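PDB 1XKL: salicylic acid-binding protein 2 from Nicotiana tabacum, which hydrolyses methyl salicylate to salicylic acid and methanol, a step in the signalling that activates systemic acquired resistance in plants. Local coordinates for residues 25-30 / 247-252; 61-66 / 91-96; 98-103 / 253-258; 234-237 / 242-245. All coordinates share one frame; numbering follows the deposited sequence.

Contact 1: residues 25-30 / 247-252; sequences PLLEAA and KLCASL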
loop_
_atom_site.group_PDB
_atom_site.type_symbol
_atom_site.label_atom_id
_atom_site.label_comp_id
_atom_site.label_asym_id
_atom_site.label_seq_id
_atom_site.Cartn_x
_atom_site.Cartn_y
_atom_site.Cartn_z
ATOM N N PRO A 25 -33.329 19.888 -6.684
ATOM C CA PRO A 25 -34.629 19.439 -7.202
ATOM C C PRO A 25 -35.762 20.380 -6.787
ATOM O O PRO A 25 -36.684 20.640 -7.561
ATOM C CB PRO A 25 -34.803 18.058 -6.569
ATOM C CG PRO A 25 -33.410 17.603 -6.328
ATOM C CD PRO A 25 -32.705 18.838 -5.861
ATOM N N LEU A 26 -35.692 20.881 -5.559
ATOM C CA LEU A 26 -36.722 21.786 -5.042
ATOM C C LEU A 26 -36.832 23.068 -5.840
ATOM O O LEU A 26 -37.930 23.519 -6.152
ATOM C CB LEU A 26 -36.438 22.122 -3.581
ATOM C CG LEU A 26 -37.005 21.189 -2.517
ATOM C CD1 LEU A 26 -37.249 19.795 -3.059
ATOM C CD2 LEU A 26 -36.062 21.191 -1.331
ATOM N N LEU A 27 -35.687 23.664 -6.153
ATOM C CA LEU A 27 -35.664 24.895 -6.918
ATOM C C LEU A 27 -36.139 24.652 -8.346
ATOM O O LEU A 27 -36.866 25.469 -8.914
ATOM C CB LEU A 27 -34.251 25.483 -6.925
ATOM C CG LEU A 27 -33.729 25.981 -5.570
ATOM C CD1 LEU A 27 -32.284 26.436 -5.714
ATOM C CD2 LEU A 27 -34.605 27.130 -5.075
ATOM N N GLU A 28 -35.736 23.527 -8.926
ATOM C CA GLU A 28 -36.140 23.200 -10.288
ATOM C C GLU A 28 -37.633 22.899 -10.314
ATOM O O GLU A 28 -38.324 23.232 -11.274
ATOM C CB GLU A 28 -35.345 21.997 -10.805
ATOM C CG GLU A 28 -33.835 22.185 -10.699
ATOM C CD GLU A 28 -33.041 21.119 -11.434
ATOM O OE1 GLU A 28 -33.354 19.920 -11.269
ATOM O OE2 GLU A 28 -32.093 21.482 -12.166
ATOM N N ALA A 29 -38.131 22.269 -9.258
ATOM C CA ALA A 29 -39.552 21.961 -9.189
ATOM C C ALA A 29 -40.343 23.263 -9.247
ATOM O O ALA A 29 -41.461 23.299 -9.757
ATOM C CB ALA A 29 -39.865 21.210 -7.907
ATOM N N ALA A 30 -39.748 24.338 -8.735
ATOM C CA ALA A 30 -40.402 25.646 -8.726
ATOM C C ALA A 30 -40.313 26.330 -10.087
ATOM O O ALA A 30 -40.774 27.461 -10.255
ATOM C CB ALA A 30 -39.780 26.534 -7.646
ATOM N N LYS A 247 -37.077 24.340 3.970
ATOM C CA LYS A 247 -37.123 25.679 4.570
ATOM C C LYS A 247 -36.205 26.620 3.796
ATOM O O LYS A 247 -36.561 27.769 3.523
ATOM C CB LYS A 247 -36.708 25.637 6.042
ATOM C CG LYS A 247 -37.794 25.129 6.966
ATOM C CD LYS A 247 -37.318 25.098 8.403
ATOM C CE LYS A 247 -38.374 24.486 9.309
ATOM N NZ LYS A 247 -37.899 24.338 10.711
ATOM N N LEU A 248 -35.028 26.119 3.427
ATOM C CA LEU A 248 -34.057 26.910 2.675
ATOM C C LEU A 248 -34.618 27.259 1.302
ATOM O O LEU A 248 -34.458 28.382 0.819
ATOM C CB LEU A 248 -32.749 26.124 2.499
ATOM C CG LEU A 248 -31.427 26.896 2.429
ATOM C CD1 LEU A 248 -30.346 25.961 1.879
ATOM C CD2 LEU A 248 -31.545 28.132 1.560
ATOM N N CYS A 249 -35.267 26.291 0.661
ATOM C CA CYS A 249 -35.838 26.537 -0.658
ATOM C C CYS A 249 -36.894 27.643 -0.592
ATOM O O CYS A 249 -36.919 28.537 -1.441
ATOM C CB CYS A 249 -36.468 25.253 -1.222
ATOM S SG CYS A 249 -37.305 25.455 -2.831
ATOM N N ALA A 250 -37.762 27.583 0.412
ATOM C CA ALA A 250 -38.802 28.597 0.542
ATOM C C ALA A 250 -38.172 29.981 0.714
ATOM O O ALA A 250 -38.635 30.957 0.125
ATOM C CB ALA A 250 -39.715 28.268 1.719
ATOM N N SER A 251 -37.103 30.057 1.502
ATOM C CA SER A 251 -36.415 31.323 1.727
ATOM C C SER A 251 -35.813 31.841 0.424
ATOM O O SER A 251 -35.914 33.029 0.116
ATOM C CB SER A 251 -35.314 31.147 2.778
ATOM O OG SER A 251 -35.853 30.695 4.008
ATOM N N LEU A 252 -35.188 30.956 -0.348
ATOM C CA LEU A 252 -34.595 31.369 -1.617
ATOM C C LEU A 252 -35.647 31.810 -2.623
ATOM O O LEU A 252 -35.447 32.782 -3.353
ATOM C CB LEU A 252 -33.754 30.240 -2.219
ATOM C CG LEU A 252 -32.477 29.907 -1.441
ATOM C CD1 LEU A 252 -31.716 28.772 -2.131
ATOM C CD2 LEU A 252 -31.603 31.158 -1.347
#

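Contact 2: residues 61-66 / 91-96; sequences PLMELM and MEKYPQ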
loop_
_atom_site.group_PDB
_atom_site.type_symbol
_atom_site.label_atom_id
_atom_site.label_comp_id
_atom_site.label_asym_id
_atom_site.label_seq_id
_atom_site.Cartn_x
_atom_site.Cartn_y
_atom_site.Cartn_z
ATOM N N PRO A 61 -13.866 28.332 -11.593
ATOM C CA PRO A 61 -15.095 27.777 -12.181
ATOM C C PRO A 61 -16.275 28.752 -12.147
ATOM O O PRO A 61 -17.009 28.892 -13.129
ATOM C CB PRO A 61 -15.349 26.527 -11.340
ATOM C CG PRO A 61 -13.958 26.112 -10.932
ATOM C CD PRO A 61 -13.343 27.440 -10.549
ATOM N N LEU A 62 -16.453 29.433 -11.020
ATOM C CA LEU A 62 -17.543 30.388 -10.887
ATOM C C LEU A 62 -17.348 31.551 -11.851
ATOM O O LEU A 62 -18.296 32.010 -12.491
ATOM C CB LEU A 62 -17.625 30.909 -9.449
ATOM C CG LEU A 62 -18.695 31.970 -9.169
ATOM C CD1 LEU A 62 -20.066 31.435 -9.589
ATOM C CD2 LEU A 62 -18.691 32.317 -7.682
HETATM N N MSE A 63 -16.115 32.030 -11.968
HETATM C CA MSE A 63 -15.852 33.143 -12.871
HETATM C C MSE A 63 -16.174 32.730 -14.307
HETATM O O MSE A 63 -16.761 33.504 -15.062
HETATM C CB MSE A 63 -14.389 33.590 -12.761
HETATM C CG MSE A 63 -13.955 33.962 -11.350
HETATM SE SE MSE A 63 -15.086 35.316 -10.534
HETATM C CE MSE A 63 -14.670 36.780 -11.717
ATOM N N GLU A 64 -15.805 31.506 -14.675
ATOM C CA GLU A 64 -16.061 31.007 -16.028
ATOM C C GLU A 64 -17.555 30.941 -16.326
ATOM O O GLU A 64 -17.993 31.233 -17.439
ATOM C CB GLU A 64 -15.422 29.628 -16.203
ATOM C CG GLU A 64 -13.900 29.668 -16.149
ATOM C CD GLU A 64 -13.269 28.290 -16.047
ATOM O OE1 GLU A 64 -12.036 28.192 -16.226
ATOM O OE2 GLU A 64 -13.999 27.310 -15.790
ATOM N N LEU A 65 -18.333 30.556 -15.321
ATOM C CA LEU A 65 -19.779 30.461 -15.464
ATOM C C LEU A 65 -20.382 31.848 -15.639
ATOM O O LEU A 65 -21.242 32.062 -16.497
ATOM C CB LEU A 65 -20.379 29.785 -14.232
ATOM C CG LEU A 65 -21.896 29.813 -14.050
ATOM C CD1 LEU A 65 -22.589 29.197 -15.251
ATOM C CD2 LEU A 65 -22.256 29.063 -12.780
HETATM N N MSE A 66 -19.934 32.796 -14.822
HETATM C CA MSE A 66 -20.449 34.157 -14.900
HETATM C C MSE A 66 -20.141 34.789 -16.247
HETATM O O MSE A 66 -20.936 35.576 -16.764
HETATM C CB MSE A 66 -19.856 35.012 -13.779
HETATM C CG MSE A 66 -20.243 34.560 -12.379
HETATM SE SE MSE A 66 -22.165 34.647 -12.061
HETATM C CE MSE A 66 -22.349 36.576 -12.018
HETATM N N MSE A 91 -19.351 39.040 -7.572
HETATM C CA MSE A 91 -20.044 40.312 -7.369
HETATM C C MSE A 91 -19.130 41.464 -7.767
HETATM O O MSE A 91 -19.590 42.495 -8.254
HETATM C CB MSE A 91 -20.436 40.462 -5.893
HETATM C CG MSE A 91 -21.396 39.389 -5.403
HETATM SE SE MSE A 91 -21.303 38.982 -3.507
HETATM C CE MSE A 91 -22.121 40.595 -2.776
ATOM N N GLU A 92 -17.829 41.293 -7.557
ATOM C CA GLU A 92 -16.882 42.349 -7.902
ATOM C C GLU A 92 -16.724 42.480 -9.412
ATOM O O GLU A 92 -16.670 43.590 -9.942
ATOM C CB GLU A 92 -15.517 42.077 -7.264
ATOM C CG GLU A 92 -14.464 43.164 -7.501
ATOM C CD GLU A 92 -14.849 44.511 -6.901
ATOM O OE1 GLU A 92 -15.569 44.524 -5.885
ATOM O OE2 GLU A 92 -14.418 45.554 -7.437
ATOM N N LYS A 93 -16.676 41.344 -10.102
ATOM C CA LYS A 93 -16.491 41.326 -11.550
ATOM C C LYS A 93 -17.752 41.454 -12.401
ATOM O O LYS A 93 -17.711 42.026 -13.487
ATOM C CB LYS A 93 -15.758 40.043 -11.955
ATOM C CG LYS A 93 -14.272 40.050 -11.684
ATOM C CD LYS A 93 -13.545 40.897 -12.719
ATOM C CE LYS A 93 -12.047 40.911 -12.463
ATOM N NZ LYS A 93 -11.438 39.555 -12.600
ATOM N N TYR A 94 -18.866 40.914 -11.920
ATOM C CA TYR A 94 -20.120 40.953 -12.668
ATOM C C TYR A 94 -21.262 41.407 -11.758
ATOM O O TYR A 94 -22.259 40.699 -11.594
ATOM C CB TYR A 94 -20.427 39.555 -13.214
ATOM C CG TYR A 94 -19.283 38.928 -13.973
ATOM C CD1 TYR A 94 -19.075 39.222 -15.319
ATOM C CD2 TYR A 94 -18.386 38.069 -13.336
ATOM C CE1 TYR A 94 -18.005 38.684 -16.017
ATOM C CE2 TYR A 94 -17.305 37.522 -14.026
ATOM C CZ TYR A 94 -17.122 37.839 -15.372
ATOM O OH TYR A 94 -16.042 37.347 -16.070
ATOM N N PRO A 95 -21.142 42.607 -11.169
ATOM C CA PRO A 95 -22.194 43.104 -10.279
ATOM C C PRO A 95 -23.568 43.263 -10.918
ATOM O O PRO A 95 -24.588 43.004 -10.278
ATOM C CB PRO A 95 -21.630 44.435 -9.787
ATOM C CG PRO A 95 -20.797 44.890 -10.947
ATOM C CD PRO A 95 -20.085 43.619 -11.349
ATOM N N GLN A 96 -23.595 43.670 -12.181
ATOM C CA GLN A 96 -24.859 43.898 -12.865
ATOM C C GLN A 96 -25.580 42.648 -13.365
ATOM O O GLN A 96 -26.666 42.739 -13.939
ATOM C CB GLN A 96 -24.656 44.879 -14.026
ATOM C CG GLN A 96 -23.968 44.305 -15.259
ATOM C CD GLN A 96 -22.475 44.048 -15.077
ATOM O OE1 GLN A 96 -22.057 43.346 -14.160
ATOM N NE2 GLN A 96 -21.665 44.615 -15.968
#

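Contact 3: residues 98-103 / 253-258; sequences IYAAVF and LEIAHK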
loop_
_atom_site.group_PDB
_atom_site.type_symbol
_atom_site.label_atom_id
_atom_site.label_comp_id
_atom_site.label_asym_id
_atom_site.label_seq_id
_atom_site.Cartn_x
_atom_site.Cartn_y
_atom_site.Cartn_z
ATOM N N ILE A 98 -26.297 40.120 -11.271
ATOM C CA ILE A 98 -26.750 39.458 -10.057
ATOM C C ILE A 98 -27.920 40.177 -9.379
ATOM O O ILE A 98 -27.783 41.319 -8.956
ATOM C CB ILE A 98 -25.581 39.357 -9.067
ATOM C CG1 ILE A 98 -24.387 38.698 -9.772
ATOM C CG2 ILE A 98 -26.000 38.583 -7.835
ATOM C CD1 ILE A 98 -23.079 38.846 -9.037
ATOM N N TYR A 99 -29.064 39.505 -9.270
ATOM C CA TYR A 99 -30.228 40.104 -8.625
ATOM C C TYR A 99 -29.920 40.325 -7.147
ATOM O O TYR A 99 -30.261 41.356 -6.566
ATOM C CB TYR A 99 -31.455 39.191 -8.749
ATOM C CG TYR A 99 -32.011 39.062 -10.150
ATOM C CD1 TYR A 99 -32.009 37.834 -10.814
ATOM C CD2 TYR A 99 -32.560 40.165 -10.807
ATOM C CE1 TYR A 99 -32.544 37.709 -12.102
ATOM C CE2 TYR A 99 -33.097 40.053 -12.089
ATOM C CZ TYR A 99 -33.087 38.823 -12.731
ATOM O OH TYR A 99 -33.615 38.722 -13.998
ATOM N N ALA A 100 -29.263 39.345 -6.546
ATOM C CA ALA A 100 -28.919 39.424 -5.145
ATOM C C ALA A 100 -27.945 38.317 -4.806
ATOM O O ALA A 100 -27.875 37.300 -5.502
ATOM C CB ALA A 100 -30.172 39.290 -4.292
ATOM N N ALA A 101 -27.196 38.526 -3.733
ATOM C CA ALA A 101 -26.226 37.554 -3.268
ATOM C C ALA A 101 -26.703 37.048 -1.920
ATOM O O ALA A 101 -26.946 37.829 -1.003
ATOM C CB ALA A 101 -24.848 38.210 -3.136
ATOM N N VAL A 102 -26.845 35.736 -1.804
ATOM C CA VAL A 102 -27.312 35.130 -0.570
ATOM C C VAL A 102 -26.168 34.410 0.136
ATOM O O VAL A 102 -25.486 33.564 -0.459
ATOM C CB VAL A 102 -28.454 34.118 -0.856
ATOM C CG1 VAL A 102 -29.021 33.580 0.446
ATOM C CG2 VAL A 102 -29.544 34.800 -1.666
ATOM N N PHE A 103 -25.961 34.758 1.402
ATOM C CA PHE A 103 -24.912 34.162 2.212
ATOM C C PHE A 103 -25.520 33.242 3.254
ATOM O O PHE A 103 -26.056 33.693 4.265
ATOM C CB PHE A 103 -24.060 35.261 2.885
ATOM C CG PHE A 103 -23.333 36.153 1.906
ATOM C CD1 PHE A 103 -23.997 37.192 1.262
ATOM C CD2 PHE A 103 -21.993 35.919 1.595
ATOM C CE1 PHE A 103 -23.338 37.982 0.322
ATOM C CE2 PHE A 103 -21.328 36.702 0.658
ATOM C CZ PHE A 103 -21.999 37.731 0.020
ATOM N N LEU A 253 -36.771 31.102 -2.677
ATOM C CA LEU A 253 -37.819 31.481 -3.621
ATOM C C LEU A 253 -38.374 32.847 -3.241
ATOM O O LEU A 253 -38.753 33.639 -4.102
ATOM C CB LEU A 253 -38.938 30.432 -3.637
ATOM C CG LEU A 253 -38.526 29.028 -4.096
ATOM C CD1 LEU A 253 -39.750 28.136 -4.130
ATOM C CD2 LEU A 253 -37.873 29.086 -5.475
ATOM N N GLU A 254 -38.402 33.125 -1.944
ATOM C CA GLU A 254 -38.897 34.406 -1.458
ATOM C C GLU A 254 -37.979 35.541 -1.888
ATOM O O GLU A 254 -38.438 36.566 -2.382
ATOM C CB GLU A 254 -38.996 34.384 0.062
ATOM C CG GLU A 254 -39.527 35.662 0.670
ATOM C CD GLU A 254 -39.722 35.522 2.158
ATOM O OE1 GLU A 254 -38.902 36.078 2.925
ATOM O OE2 GLU A 254 -40.685 34.840 2.563
ATOM N N ILE A 255 -36.677 35.370 -1.700
ATOM C CA ILE A 255 -35.770 36.436 -2.086
ATOM C C ILE A 255 -35.768 36.561 -3.606
ATOM O O ILE A 255 -35.653 37.659 -4.147
ATOM C CB ILE A 255 -34.328 36.198 -1.543
ATOM C CG1 ILE A 255 -33.566 35.248 -2.445
ATOM C CG2 ILE A 255 -34.373 35.644 -0.128
ATOM C CD1 ILE A 255 -32.503 35.955 -3.222
ATOM N N ALA A 256 -35.927 35.439 -4.300
ATOM C CA ALA A 256 -35.945 35.454 -5.757
ATOM C C ALA A 256 -37.149 36.228 -6.283
ATOM O O ALA A 256 -37.171 36.662 -7.437
ATOM C CB ALA A 256 -35.976 34.032 -6.294
ATOM N N HIS A 257 -38.154 36.402 -5.438
ATOM C CA HIS A 257 -39.348 37.112 -5.858
ATOM C C HIS A 257 -39.278 38.605 -5.567
ATOM O O HIS A 257 -39.576 39.417 -6.442
ATOM C CB HIS A 257 -40.578 36.503 -5.190
ATOM C CG HIS A 257 -41.865 37.143 -5.602
ATOM N ND1 HIS A 257 -42.334 38.305 -5.028
ATOM C CD2 HIS A 257 -42.769 36.799 -6.549
ATOM C CE1 HIS A 257 -43.473 38.649 -5.603
ATOM N NE2 HIS A 257 -43.758 37.752 -6.530
ATOM N N LYS A 258 -38.871 38.966 -4.352
ATOM C CA LYS A 258 -38.785 40.370 -3.966
ATOM C C LYS A 258 -37.561 41.093 -4.537
ATOM O O LYS A 258 -37.524 42.325 -4.553
ATOM C CB LYS A 258 -38.798 40.515 -2.433
ATOM C CG LYS A 258 -37.591 39.911 -1.733
ATOM C CD LYS A 258 -37.439 40.382 -0.280
ATOM C CE LYS A 258 -38.521 39.871 0.648
ATOM N NZ LYS A 258 -38.248 40.416 2.017
#

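Contact 4: residues 234-237 / 242-245; sequences KGAD and LCEP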
loop_
_atom_site.group_PDB
_atom_site.type_symbol
_atom_site.label_atom_id
_atom_site.label_comp_id
_atom_site.label_asym_id
_atom_site.label_seq_id
_atom_site.Cartn_x
_atom_site.Cartn_y
_atom_site.Cartn_z
ATOM N N LYS A 234 -34.387 28.536 11.889
ATOM C CA LYS A 234 -34.346 27.942 13.225
ATOM C C LYS A 234 -34.203 26.428 13.198
ATOM O O LYS A 234 -34.862 25.753 12.414
ATOM C CB LYS A 234 -35.626 28.296 13.999
ATOM C CG LYS A 234 -35.464 29.369 15.066
ATOM C CD LYS A 234 -34.583 28.887 16.206
ATOM C CE LYS A 234 -34.494 29.922 17.333
ATOM N NZ LYS A 234 -33.618 29.434 18.453
ATOM N N GLY A 235 -33.344 25.907 14.067
ATOM C CA GLY A 235 -33.147 24.472 14.160
ATOM C C GLY A 235 -32.201 23.847 13.150
ATOM O O GLY A 235 -32.047 22.629 13.116
ATOM N N ALA A 236 -31.556 24.673 12.335
ATOM C CA ALA A 236 -30.635 24.166 11.327
ATOM C C ALA A 236 -29.174 24.273 11.746
ATOM O O ALA A 236 -28.752 25.269 12.349
ATOM C CB ALA A 236 -30.845 24.908 10.018
ATOM N N ASP A 237 -28.409 23.230 11.430
ATOM C CA ASP A 237 -26.992 23.227 11.728
ATOM C C ASP A 237 -26.291 23.882 10.548
ATOM O O ASP A 237 -26.943 24.492 9.703
ATOM C CB ASP A 237 -26.460 21.799 11.947
ATOM C CG ASP A 237 -26.752 20.853 10.770
ATOM O OD1 ASP A 237 -27.074 21.316 9.655
ATOM O OD2 ASP A 237 -26.629 19.639 10.977
ATOM N N LEU A 242 -29.062 20.343 3.810
ATOM C CA LEU A 242 -29.186 18.922 4.076
ATOM C C LEU A 242 -30.194 18.636 5.189
ATOM O O LEU A 242 -31.001 17.723 5.062
ATOM C CB LEU A 242 -27.825 18.331 4.445
ATOM C CG LEU A 242 -26.767 18.345 3.338
ATOM C CD1 LEU A 242 -25.490 17.742 3.886
ATOM C CD2 LEU A 242 -27.254 17.553 2.115
ATOM N N CYS A 243 -30.169 19.411 6.273
ATOM C CA CYS A 243 -31.119 19.170 7.360
ATOM C C CYS A 243 -32.454 19.906 7.198
ATOM O O CYS A 243 -33.468 19.481 7.753
ATOM C CB CYS A 243 -30.495 19.526 8.712
ATOM S SG CYS A 243 -29.946 21.235 8.849
ATOM N N GLU A 244 -32.464 21.000 6.444
ATOM C CA GLU A 244 -33.697 21.761 6.233
ATOM C C GLU A 244 -33.812 22.290 4.803
ATOM O O GLU A 244 -34.018 23.483 4.592
ATOM C CB GLU A 244 -33.755 22.941 7.210
ATOM C CG GLU A 244 -33.643 22.556 8.680
ATOM C CD GLU A 244 -34.864 21.819 9.197
ATOM O OE1 GLU A 244 -34.838 21.377 10.368
ATOM O OE2 GLU A 244 -35.850 21.682 8.437
ATOM N N PRO A 245 -33.700 21.403 3.796
ATOM C CA PRO A 245 -33.789 21.814 2.391
ATOM C C PRO A 245 -35.063 22.539 1.969
ATOM O O PRO A 245 -35.004 23.470 1.165
ATOM C CB PRO A 245 -33.593 20.502 1.633
ATOM C CG PRO A 245 -34.144 19.487 2.569
ATOM C CD PRO A 245 -33.573 19.938 3.894
#

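Contact 1: residues 25-30 / 247-252
Cys249 reaches across from the C-terminal helix of this alpha/beta-hydrolase fold to Leu26 and Leu27 of helix 23-29, and its sulfur is the centre of the contact. The two short helical segments approach to 9.9 Å between axes and cross at -42°, with Leu27 and Cys249 as the nearest backbone positions. All cross-segment contact is apolar. Cys249 SG lies anti to the backbone N (chi1 177°), which projects the sulfur out of its own helix toward both leucines. There it sits 3.5 Å from Leu26 CB, while the Cys249 methylene faces the same CB and the CD2 methyl of Leu26. Leu27 adds a single methyl, CD2, which meets the sulfur roughly at right angles to the Leu26 approach and then the CB of Leu252 one turn further on. Leu23 extends the same seam toward Leu248, Cys249 and Leu252, and Leu27 also packs on Val34 of the edge strand and on Leu253, a salicylate-binding residue. No hydrogen bond crosses; each helix keeps its own. Lys247 O accepts from both the amide and the hydroxyl of Ser251, which arrive from opposite faces of its carbonyl plane, with Ser251 OG at 3.0 Å from Lys247 O.

Contact 2: residues 61-66 / 91-96
The CB of Met66 lies over one face of the Tyr94 ring, joining helix 55-67 to the end of helix 83-93 in the alpha/beta-hydrolase fold. This is a CH-pi contact: Met66 CB stands 3.9 Å from the centroid of the Tyr94 ring, 30° off the ring normal and displaced toward the CD2-CE2 side. Beyond it the Met66 chain bends at chi2 and chi3, running past the tyrosine in the opposite direction, and its CE methyl ends 3.7 Å from Tyr94 CB. Both methionines are selenomethionines. The remaining contacts are apolar. Met63 CE approaches the ring obliquely, 3.6 Å from Tyr94 CE2, and also presses on the aliphatic root of Lys93, whose chain it crosses at about a right angle. That meeting is tight, with Met63 CE only 3.3 Å from Lys93 CG. No hydrogen bond links the two segments. Tyr94 is the first residue to leave helical geometry after helix 83-93, so the ring packs where the chain turns away toward strand 98-104. Leu62 and Met66 touch Ala90 and Met63 touches Leu89, while Met66 also reaches Ile98 of that strand; Lys97 NZ is hydrogen-bonded to Met66 O, near the end of helix 55-67.

Contact 3: residues 98-103 / 253-258
Ile255 meets Val102 and Ala100 with the end of its longer branch, placing the C-terminal helix against a central strand of the alpha/beta-hydrolase sheet. From the helix backbone, Ile255 CB points toward the strand, but no strand atom lies within 4.2 Å of it. The chain divides there. The CG2 methyl takes the position anti to the carbonyl carbon and has no strand partner at that range, whereas CG1 occupies the position between the backbone N and the carbonyl carbon (chi1 82°). This placement carries the ethyl arm toward the sheet, and CG1 comes to 4.1 Å from Val102 CG2. At the tip, CD1 makes the closest approach, 3.5 Å from Val102 CG2, and its other neighbour is the methyl of Ala100, with Ile255 CD1 4.2 Å from Ala100 CB. The chi2 of Ile255, 108°, falls well away from a staggered value, a near-eclipsed setting that leaves CD1 resting against both strand residues.

Ala100 and Val102 are two residues apart, so both project from the same face of the strand, while Ala101 between them points away from the helix. The contact is therefore small, buried and wholly apolar, with a single isoleucine arm spanning two strand positions. Leu253 and His257, which bind salicylate, lie on the same helix but take no part in the packing. Around it, Ile255 and Ala256 also rest on Ile76 of strand 75-80, and Val102 touches Ile205 of strand 202-207. On the opposite face, Ala101 and Phe103 pack against Met91 of helix 83-93, leaving the sheet sandwiched between helices.

Contact 4: residues 234-237 / 242-245
Ala236 packs against both Cys243 and Glu244, where the loop after strand 229-233 folds back over the short helix 240-243. His238, the charge-relay histidine, follows Asp237 on this loop after the last strand, its usual place in alpha/beta hydrolases. The close-packed part lies around Ala236, whose CB is 3.9 Å from Glu244 CG. The Cys243 sulfur stands between the backbone N and the carbonyl carbon (chi1 59°), turned toward the loop, and Cys243 SG lies 3.9 Å from Ala236 CA and 4.0 Å from Ala236 CB. The modelled place of this sulfur is less certain, so its packing, like the weak hydrogen bond that may run from Asp237 N to Cys243 SG at 3.6 Å, is doubtful in detail. The carboxylate of the buried Asp237 has its principal partner elsewhere, OD2 accepting from the amide of Leu163, while OD1 receives a weak bond from Met239 N.

The other side, toward Gly235 and the end of Glu244, is looser and partly exposed. Beyond CG the Glu244 chain bends at chi2 (-70°), and Glu244 OE1 remains 4.1 Å from Gly235 O, a plain proximity between two acceptors. Gly235 adopts positive phi, a conformation readily taken by glycine, and its amide is bonded to Thr208 OG1.

Glu244 is both the first residue beyond helix 240-243 and the N-cap position of helix 245-258, so the contact spans the joint between them. Backbone bonding of Ala236 with Glu209 ties the loop to the segment that follows strand 202-207, next to Asp210 of the charge relay, while Lys22 reaches Leu242 O just ahead of helix 23-29.

Contacts 1 and 3 are the buried ones, and both use helix 245-258: one turn of it meets helix 23-29, the next the central strand, and Leu252 touching Val102 joins the two. Contacts 2 and 4 are only partly buried. Contact 2 belongs to the other face of the sheet, where Met91 continues its packing onto the strand of contact 3. Contact 4, at the start of the shared helix, touches contact 1 through Pro245 and is nearest the catalytic residues. Chemistry follows place: aliphatic and sulfur packing in contact 1, aliphatic alone in contact 3, an aromatic face in contact 2, and in contact 4 a loop alanine against a thiol and a glutamate methylene, with polar groups bonded mostly outside.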